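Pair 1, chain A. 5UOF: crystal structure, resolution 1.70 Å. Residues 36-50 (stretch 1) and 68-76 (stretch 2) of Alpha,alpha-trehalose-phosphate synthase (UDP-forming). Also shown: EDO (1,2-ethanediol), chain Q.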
# COMPACT_ATOMS: atom_id res chain seq x y z
N VAL A 36 12.11 28.84 5.87
CA VAL A 36 11.29 29.63 6.78
C VAL A 36 11.96 30.89 7.29
O VAL A 36 11.29 31.70 7.95
CB VAL A 36 10.81 28.80 7.98
CG1 VAL A 36 10.00 27.58 7.51
CG2 VAL A 36 11.99 28.40 8.85
N MET A 37 13.26 31.08 7.07
CA MET A 37 13.94 32.15 7.81
C MET A 37 13.44 33.53 7.39
O MET A 37 13.26 34.41 8.25
CB MET A 37 15.45 32.04 7.63
CG MET A 37 16.24 32.99 8.54
SD MET A 37 15.85 32.79 10.29
CE MET A 37 16.40 31.12 10.61
N ASP A 38 13.18 33.73 6.09
CA ASP A 38 12.69 35.03 5.64
C ASP A 38 11.38 35.40 6.33
O ASP A 38 11.15 36.57 6.66
CB ASP A 38 12.50 35.03 4.12
CG ASP A 38 13.78 35.31 3.37
OD1 ASP A 38 14.84 35.47 4.02
OD2 ASP A 38 13.74 35.38 2.12
N ALA A 39 10.50 34.41 6.55
CA ALA A 39 9.24 34.68 7.23
C ALA A 39 9.45 34.93 8.72
O ALA A 39 8.79 35.79 9.31
CB ALA A 39 8.27 33.51 7.01
N LEU A 40 10.36 34.17 9.35
CA LEU A 40 10.66 34.45 10.76
C LEU A 40 11.26 35.83 10.93
O LEU A 40 10.89 36.57 11.85
CB LEU A 40 11.59 33.38 11.32
CG LEU A 40 10.99 31.98 11.51
CD1 LEU A 40 12.08 30.98 11.80
CD2 LEU A 40 9.95 31.99 12.63
N GLN A 41 12.21 36.20 10.05
CA GLN A 41 12.84 37.51 10.15
C GLN A 41 11.83 38.63 9.92
O GLN A 41 11.83 39.64 10.63
CB GLN A 41 13.97 37.63 9.13
CG GLN A 41 15.22 36.83 9.45
CD GLN A 41 16.19 36.80 8.27
OE1 GLN A 41 17.35 36.39 8.41
NE2 GLN A 41 15.72 37.25 7.11
N GLU A 42 10.95 38.45 8.93
CA GLU A 42 9.99 39.49 8.58
C GLU A 42 8.99 39.74 9.70
O GLU A 42 8.61 40.90 9.96
CB GLU A 42 9.28 39.09 7.29
CG GLU A 42 8.13 39.97 6.86
CD GLU A 42 7.44 39.41 5.64
OE1 GLU A 42 8.00 38.49 5.01
OE2 GLU A 42 6.33 39.88 5.30
N THR A 43 8.56 38.68 10.39
CA THR A 43 7.54 38.78 11.44
C THR A 43 8.10 38.88 12.85
O THR A 43 7.32 38.96 13.80
CB THR A 43 6.59 37.57 11.37
OG1 THR A 43 7.31 36.38 11.73
CG2 THR A 43 6.02 37.41 9.97
N GLY A 44 9.42 38.87 13.01
CA GLY A 44 10.00 38.86 14.35
C GLY A 44 9.52 37.66 15.14
O GLY A 44 9.13 37.77 16.31
N GLY A 45 9.56 36.49 14.51
CA GLY A 45 8.93 35.30 15.04
C GLY A 45 9.82 34.47 15.94
O GLY A 45 10.89 34.90 16.39
N VAL A 46 9.35 33.26 16.22
CA VAL A 46 10.01 32.32 17.12
C VAL A 46 10.10 30.97 16.41
O VAL A 46 9.13 30.52 15.79
CB VAL A 46 9.24 32.17 18.45
CG1 VAL A 46 9.99 31.27 19.42
CG2 VAL A 46 8.97 33.55 19.07
N TRP A 47 11.27 30.34 16.49
CA TRP A 47 11.46 28.96 16.06
C TRP A 47 11.62 28.13 17.33
O TRP A 47 12.54 28.38 18.12
CB TRP A 47 12.68 28.82 15.15
CG TRP A 47 12.79 27.52 14.40
CD1 TRP A 47 12.10 26.36 14.62
CD2 TRP A 47 13.66 27.26 13.29
NE1 TRP A 47 12.49 25.40 13.71
CE2 TRP A 47 13.45 25.93 12.89
CE3 TRP A 47 14.61 28.03 12.60
CZ2 TRP A 47 14.14 25.35 11.83
CZ3 TRP A 47 15.29 27.46 11.55
CH2 TRP A 47 15.06 26.13 11.17
N PHE A 48 10.70 27.20 17.54
CA PHE A 48 10.63 26.37 18.73
C PHE A 48 10.93 24.93 18.36
O PHE A 48 10.43 24.43 17.36
CB PHE A 48 9.24 26.49 19.38
CG PHE A 48 9.00 25.50 20.48
CD1 PHE A 48 9.37 25.80 21.79
CD2 PHE A 48 8.36 24.30 20.23
CE1 PHE A 48 9.13 24.89 22.81
CE2 PHE A 48 8.11 23.40 21.25
CZ PHE A 48 8.50 23.69 22.54
N GLY A 49 11.75 24.28 19.18
CA GLY A 49 12.05 22.88 18.96
C GLY A 49 13.25 22.43 19.77
O GLY A 49 13.73 23.13 20.66
N TRP A 50 13.73 21.23 19.43
CA TRP A 50 14.85 20.60 20.11
C TRP A 50 16.16 21.34 19.82
O TRP A 50 16.39 21.80 18.70
CB TRP A 50 14.97 19.15 19.63
CG TRP A 50 15.99 18.32 20.33
CD1 TRP A 50 16.36 18.40 21.64
CD2 TRP A 50 16.77 17.26 19.76
NE1 TRP A 50 17.31 17.45 21.93
CE2 TRP A 50 17.58 16.73 20.79
CE3 TRP A 50 16.85 16.70 18.48
CZ2 TRP A 50 18.47 15.68 20.57
CZ3 TRP A 50 17.73 15.65 18.26
CH2 TRP A 50 18.53 15.15 19.30
N GLY A 68 19.34 38.60 15.74
CA GLY A 68 18.67 39.64 14.98
C GLY A 68 17.24 39.79 15.45
O GLY A 68 16.98 40.08 16.62
N ASN A 69 16.30 39.55 14.55
CA ASN A 69 14.88 39.74 14.81
C ASN A 69 14.16 38.45 15.15
O ASN A 69 12.95 38.46 15.37
CB ASN A 69 14.23 40.39 13.59
CG ASN A 69 12.94 41.12 13.93
OD1 ASN A 69 12.77 41.62 15.05
ND2 ASN A 69 12.04 41.21 12.96
N VAL A 70 14.87 37.33 15.21
CA VAL A 70 14.27 36.02 15.39
C VAL A 70 14.64 35.49 16.76
O VAL A 70 15.78 35.64 17.21
CB VAL A 70 14.73 35.05 14.28
CG1 VAL A 70 14.09 33.68 14.46
CG2 VAL A 70 14.38 35.61 12.92
N THR A 71 13.66 34.88 17.43
CA THR A 71 13.88 34.23 18.71
C THR A 71 13.94 32.72 18.51
O THR A 71 13.11 32.16 17.79
CB THR A 71 12.78 34.60 19.71
OG1 THR A 71 12.75 36.02 19.87
CG2 THR A 71 13.05 33.96 21.06
N TYR A 72 14.92 32.08 19.12
CA TYR A 72 15.04 30.63 19.10
C TYR A 72 14.73 30.12 20.50
O TYR A 72 15.44 30.46 21.46
CB TYR A 72 16.44 30.21 18.64
CG TYR A 72 16.80 30.76 17.28
CD1 TYR A 72 16.49 30.06 16.12
CD2 TYR A 72 17.42 32.00 17.15
CE1 TYR A 72 16.81 30.55 14.87
CE2 TYR A 72 17.74 32.51 15.90
CZ TYR A 72 17.43 31.78 14.76
OH TYR A 72 17.74 32.27 13.52
N ALA A 73 13.65 29.35 20.62
CA ALA A 73 13.15 28.83 21.89
C ALA A 73 13.34 27.32 21.88
O ALA A 73 12.62 26.61 21.16
CB ALA A 73 11.68 29.20 22.10
N THR A 74 14.29 26.82 22.66
CA THR A 74 14.71 25.44 22.52
C THR A 74 14.73 24.72 23.87
O THR A 74 14.94 25.34 24.92
CB THR A 74 16.11 25.34 21.88
OG1 THR A 74 17.06 26.07 22.68
CG2 THR A 74 16.10 25.94 20.48
N VAL A 75 14.50 23.42 23.81
CA VAL A 75 14.63 22.53 24.95
C VAL A 75 15.55 21.38 24.56
O VAL A 75 15.67 21.02 23.39
CB VAL A 75 13.27 21.96 25.44
CG1 VAL A 75 12.35 23.08 25.91
CG2 VAL A 75 12.61 21.15 24.35
N GLY A 76 16.24 20.82 25.56
CA GLY A 76 16.80 19.50 25.41
C GLY A 76 15.72 18.45 25.56
O GLY A 76 14.58 18.75 25.91
C1 EDO Q . 5.74 36.28 4.11
O1 EDO Q . 5.15 35.89 2.87
C2 EDO Q . 6.96 35.42 4.41
O2 EDO Q . 8.15 35.97 3.83

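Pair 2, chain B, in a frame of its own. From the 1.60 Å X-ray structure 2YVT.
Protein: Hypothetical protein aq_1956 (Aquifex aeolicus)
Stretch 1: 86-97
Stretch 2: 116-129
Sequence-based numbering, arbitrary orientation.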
# COMPACT_ATOMS: atom_id res chain seq x y z
N GLY B 86 -6.49 1.16 -14.03
CA GLY B 86 -6.02 0.48 -15.24
C GLY B 86 -6.00 1.39 -16.46
O GLY B 86 -5.02 1.40 -17.22
N GLU B 87 -7.06 2.18 -16.62
CA GLU B 87 -7.18 3.11 -17.75
C GLU B 87 -6.14 4.24 -17.76
O GLU B 87 -5.99 4.92 -18.78
CB GLU B 87 -8.60 3.69 -17.80
CG GLU B 87 -9.62 2.64 -18.23
CD GLU B 87 -11.00 3.21 -18.48
OE1 GLU B 87 -11.21 4.43 -18.30
OE2 GLU B 87 -11.89 2.42 -18.88
N LEU B 88 -5.43 4.44 -16.66
CA LEU B 88 -4.33 5.40 -16.64
C LEU B 88 -3.16 4.91 -17.50
O LEU B 88 -2.31 5.70 -17.93
CB LEU B 88 -3.86 5.69 -15.21
CG LEU B 88 -4.90 6.34 -14.31
CD1 LEU B 88 -4.35 6.43 -12.89
CD2 LEU B 88 -5.26 7.72 -14.85
N GLY B 89 -3.11 3.59 -17.71
CA GLY B 89 -2.23 2.97 -18.71
C GLY B 89 -0.77 2.78 -18.34
O GLY B 89 0.04 2.42 -19.20
N VAL B 90 -0.43 3.01 -17.07
CA VAL B 90 0.95 2.87 -16.57
C VAL B 90 1.14 1.49 -15.94
O VAL B 90 0.19 0.91 -15.40
CB VAL B 90 1.23 3.96 -15.48
CG1 VAL B 90 2.73 4.06 -15.17
CG2 VAL B 90 0.68 5.31 -15.91
N LYS B 91 2.35 0.93 -16.02
CA LYS B 91 2.68 -0.24 -15.19
C LYS B 91 2.43 0.14 -13.74
O LYS B 91 2.95 1.14 -13.26
CB LYS B 91 4.14 -0.67 -15.38
CG LYS B 91 4.55 -1.85 -14.49
CD LYS B 91 3.90 -3.15 -14.94
CE LYS B 91 4.02 -4.24 -13.88
NZ LYS B 91 2.84 -4.24 -12.95
N THR B 92 1.62 -0.65 -13.05
CA THR B 92 1.10 -0.26 -11.74
C THR B 92 1.23 -1.39 -10.74
O THR B 92 0.89 -2.54 -11.06
CB THR B 92 -0.39 0.16 -11.85
OG1 THR B 92 -0.52 1.22 -12.80
CG2 THR B 92 -0.94 0.63 -10.50
N PHE B 93 1.71 -1.07 -9.54
CA PHE B 93 1.70 -1.99 -8.42
C PHE B 93 0.73 -1.47 -7.38
O PHE B 93 0.75 -0.28 -7.05
CB PHE B 93 3.09 -2.14 -7.80
CG PHE B 93 4.09 -2.77 -8.72
CD1 PHE B 93 3.94 -4.09 -9.13
CD2 PHE B 93 5.18 -2.04 -9.18
CE1 PHE B 93 4.87 -4.69 -9.97
CE2 PHE B 93 6.11 -2.62 -10.03
CZ PHE B 93 5.96 -3.95 -10.43
N VAL B 94 -0.12 -2.36 -6.88
CA VAL B 94 -1.13 -2.02 -5.89
C VAL B 94 -0.91 -2.88 -4.65
O VAL B 94 -0.74 -4.09 -4.76
CB VAL B 94 -2.56 -2.28 -6.44
CG1 VAL B 94 -3.62 -2.01 -5.38
CG2 VAL B 94 -2.81 -1.44 -7.70
N VAL B 95 -0.92 -2.25 -3.47
CA VAL B 95 -0.73 -2.96 -2.20
C VAL B 95 -1.91 -2.60 -1.28
O VAL B 95 -2.16 -1.42 -1.05
CB VAL B 95 0.62 -2.59 -1.55
CG1 VAL B 95 0.76 -3.24 -0.18
CG2 VAL B 95 1.77 -2.99 -2.47
N PRO B 96 -2.66 -3.61 -0.80
CA PRO B 96 -3.89 -3.30 -0.07
C PRO B 96 -3.66 -2.72 1.32
O PRO B 96 -2.64 -3.01 1.97
CB PRO B 96 -4.58 -4.67 0.04
CG PRO B 96 -3.45 -5.65 0.05
CD PRO B 96 -2.43 -5.06 -0.90
N GLY B 97 -4.61 -1.90 1.76
CA GLY B 97 -4.57 -1.35 3.11
C GLY B 97 -5.39 -2.14 4.12
O GLY B 97 -5.97 -3.20 3.80
N ALA B 116 -8.23 -7.28 -18.86
CA ALA B 116 -8.43 -5.93 -19.37
C ALA B 116 -7.30 -5.00 -18.97
O ALA B 116 -6.96 -4.08 -19.73
CB ALA B 116 -9.77 -5.38 -18.92
N TYR B 117 -6.71 -5.24 -17.80
CA TYR B 117 -5.68 -4.33 -17.27
C TYR B 117 -4.39 -5.07 -16.91
O TYR B 117 -4.02 -5.14 -15.73
CB TYR B 117 -6.25 -3.48 -16.11
CG TYR B 117 -7.61 -2.95 -16.45
CD1 TYR B 117 -7.77 -1.96 -17.42
CD2 TYR B 117 -8.76 -3.48 -15.86
CE1 TYR B 117 -9.03 -1.50 -17.78
CE2 TYR B 117 -10.02 -3.03 -16.21
CZ TYR B 117 -10.14 -2.05 -17.17
OH TYR B 117 -11.40 -1.61 -17.51
N PRO B 118 -3.69 -5.62 -17.92
CA PRO B 118 -2.46 -6.37 -17.65
C PRO B 118 -1.33 -5.49 -17.11
O PRO B 118 -0.29 -6.02 -16.70
CB PRO B 118 -2.09 -6.95 -19.02
CG PRO B 118 -2.72 -6.02 -20.01
CD PRO B 118 -4.00 -5.59 -19.37
N ASN B 119 -1.55 -4.17 -17.11
CA ASN B 119 -0.59 -3.21 -16.55
C ASN B 119 -0.58 -3.23 -15.02
O ASN B 119 0.37 -2.74 -14.41
CB ASN B 119 -0.83 -1.78 -17.06
CG ASN B 119 -2.27 -1.30 -16.89
OD1 ASN B 119 -3.23 -2.06 -17.10
ND2 ASN B 119 -2.43 -0.03 -16.54
N ILE B 120 -1.63 -3.80 -14.42
CA ILE B 120 -1.75 -3.82 -12.96
C ILE B 120 -1.26 -5.14 -12.37
O ILE B 120 -1.61 -6.22 -12.85
CB ILE B 120 -3.22 -3.60 -12.51
CG1 ILE B 120 -3.74 -2.24 -12.99
CG2 ILE B 120 -3.36 -3.74 -10.98
CD1 ILE B 120 -5.21 -2.03 -12.69
N ARG B 121 -0.45 -5.03 -11.31
CA ARG B 121 -0.07 -6.17 -10.50
C ARG B 121 -0.31 -5.85 -9.04
O ARG B 121 0.24 -4.88 -8.53
CB ARG B 121 1.39 -6.51 -10.74
CG ARG B 121 1.90 -7.64 -9.88
CD ARG B 121 3.28 -8.07 -10.32
NE ARG B 121 3.24 -9.09 -11.37
CZ ARG B 121 3.38 -10.39 -11.14
NH1 ARG B 121 3.55 -10.84 -9.91
NH2 ARG B 121 3.33 -11.24 -12.16
N VAL B 122 -1.13 -6.65 -8.37
CA VAL B 122 -1.30 -6.53 -6.93
C VAL B 122 -0.17 -7.30 -6.25
O VAL B 122 0.09 -8.46 -6.57
CB VAL B 122 -2.68 -7.07 -6.47
CG1 VAL B 122 -2.72 -7.22 -4.95
CG2 VAL B 122 -3.79 -6.14 -6.94
N LEU B 123 0.51 -6.63 -5.31
CA LEU B 123 1.58 -7.25 -4.54
C LEU B 123 1.17 -7.31 -3.08
O LEU B 123 1.04 -6.28 -2.42
CB LEU B 123 2.89 -6.48 -4.68
CG LEU B 123 3.50 -6.40 -6.07
CD1 LEU B 123 4.76 -5.57 -6.00
CD2 LEU B 123 3.80 -7.79 -6.62
N HIS B 124 0.93 -8.52 -2.61
CA HIS B 124 0.61 -8.72 -1.21
C HIS B 124 1.12 -10.08 -0.78
O HIS B 124 0.65 -11.11 -1.27
CB HIS B 124 -0.90 -8.60 -0.94
CG HIS B 124 -1.26 -8.80 0.50
ND1 HIS B 124 -0.74 -8.02 1.51
CD2 HIS B 124 -2.05 -9.72 1.10
CE1 HIS B 124 -1.21 -8.44 2.67
NE2 HIS B 124 -2.00 -9.47 2.45
N GLU B 125 2.10 -10.07 0.12
CA GLU B 125 2.83 -11.29 0.51
C GLU B 125 3.49 -11.93 -0.71
O GLU B 125 3.55 -13.15 -0.86
CB GLU B 125 1.91 -12.30 1.21
CG GLU B 125 1.05 -11.68 2.30
CD GLU B 125 0.17 -12.70 2.95
OE1 GLU B 125 0.71 -13.67 3.49
OE2 GLU B 125 -1.07 -12.52 2.92
N GLY B 126 4.00 -11.07 -1.59
CA GLY B 126 4.54 -11.52 -2.86
C GLY B 126 5.42 -10.47 -3.50
O GLY B 126 5.69 -9.40 -2.92
N PHE B 127 5.86 -10.79 -4.71
CA PHE B 127 6.94 -10.04 -5.33
C PHE B 127 6.80 -10.07 -6.83
O PHE B 127 6.13 -10.94 -7.39
CB PHE B 127 8.28 -10.66 -4.93
CG PHE B 127 8.47 -12.05 -5.49
CD1 PHE B 127 9.19 -12.24 -6.66
CD2 PHE B 127 7.92 -13.15 -4.85
CE1 PHE B 127 9.37 -13.53 -7.18
CE2 PHE B 127 8.08 -14.45 -5.37
CZ PHE B 127 8.81 -14.63 -6.53
N ALA B 128 7.47 -9.13 -7.48
CA ALA B 128 7.56 -9.11 -8.93
C ALA B 128 8.89 -8.49 -9.33
O ALA B 128 9.36 -7.55 -8.69
CB ALA B 128 6.42 -8.32 -9.51
N GLY B 129 9.49 -9.03 -10.38
CA GLY B 129 10.67 -8.41 -10.96
C GLY B 129 10.25 -7.22 -11.81
O GLY B 129 9.16 -7.21 -12.37
O HOH W 1 -11.62 -0.16 -19.62
O HOH W 2 1.57 -5.98 -14.86

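Each pair sets a short strand beside a second one running the same way, and the N, CA and C atoms of 14 central residues superpose with an RMSD of 0.9 Å. The strand axes approach to 4.7 Å in both, crossing at -19° in pair 1 and -23° in pair 2.

Three rungs of the backbone ladder recur over the matched region. In pair 1, A:Trp47 N donates to A:Thr71 O (2.9 Å) and A:Ala73 N to A:Trp47 O (2.9 Å); in pair 2, B:Val94 N donates to B:Arg121 O (3.0 Å) and B:Leu123 N to B:Val94 O (2.9 Å). One rung earlier, A:Thr71 N to A:Gly45 O (3.0 Å) matches B:Arg121 N to B:Thr92 O (2.8 Å). A fourth, B:Thr92 N to B:Asn119 O at 2.8 Å, has no equivalent in pair 1, where A:Gly45 N bonds back to A:Leu40 O at 3.0 Å.

The matched asparagines, A:Asn69 and B:Asn119, both tie the strand entrance to the preceding segment, but with different reach. A:Asn69 ND2 donates to A:Gln41 O at 2.8 Å, on the helix. With chi1 at p rather than t, B:Asn119 ND2 bonds both B:Gly86 O and B:Val90 O, each at 3.0 Å.

A:Gly44 matches B:Lys91. Both CA atoms contact the asparagine O, A:Gly44 CA to A:Asn69 O at 3.1 Å and B:Lys91 CA to B:Asn119 O at 3.5 Å; the lysine adds a bond from its NZ to B:Asn119 O at 3.2 Å. At the next position, A:Gly45 matches B:Thr92, whose OG1 bonds B:Val90 O at 2.7 Å within its own stretch.

A:Val70 and B:Ile120 coincide closely, with side-chain centres 1.1 Å apart, yet they meet different surroundings. A:Val70 CG2 packs on the helix, 3.9 Å from A:Leu40 CB and 4.1 Å from A:Met37 SD. B:Ile120 places CD1 3.7 Å from B:Gly86 CA and CG2 4.0 Å from B:Val94 CG2.

A:Val46 and B:Phe93 face the matched A:Ala73 and B:Leu123. In pair 1 A:Ala73 CB is met by A:Val46 CG1 at 3.8 Å and by A:Phe48 CD1 at 4.1 Å; at the position matching A:Phe48, B:Val95 CG2 lies 4.3 Å from B:Leu123 CB. In pair 2 B:Phe93 CD1 lies 3.6 Å from B:Leu123 CD1, while B:Arg121 CD sits at the ring edge, 3.8 Å from B:Phe93 CE1.

On the other face the sizes reverse. A:Trp47 CE3 meets the edge of the A:Tyr72 ring, 4.0 Å from its CE1; at the matching positions, B:Val94 CB lies 4.1 Å from B:Val122 CG2. The same spacing thus takes an aromatic pair at A:Trp47 and A:Tyr72 where pair 2 has two valines, and B:Phe93 with B:Leu123 where pair 1 has A:Val46 with A:Ala73.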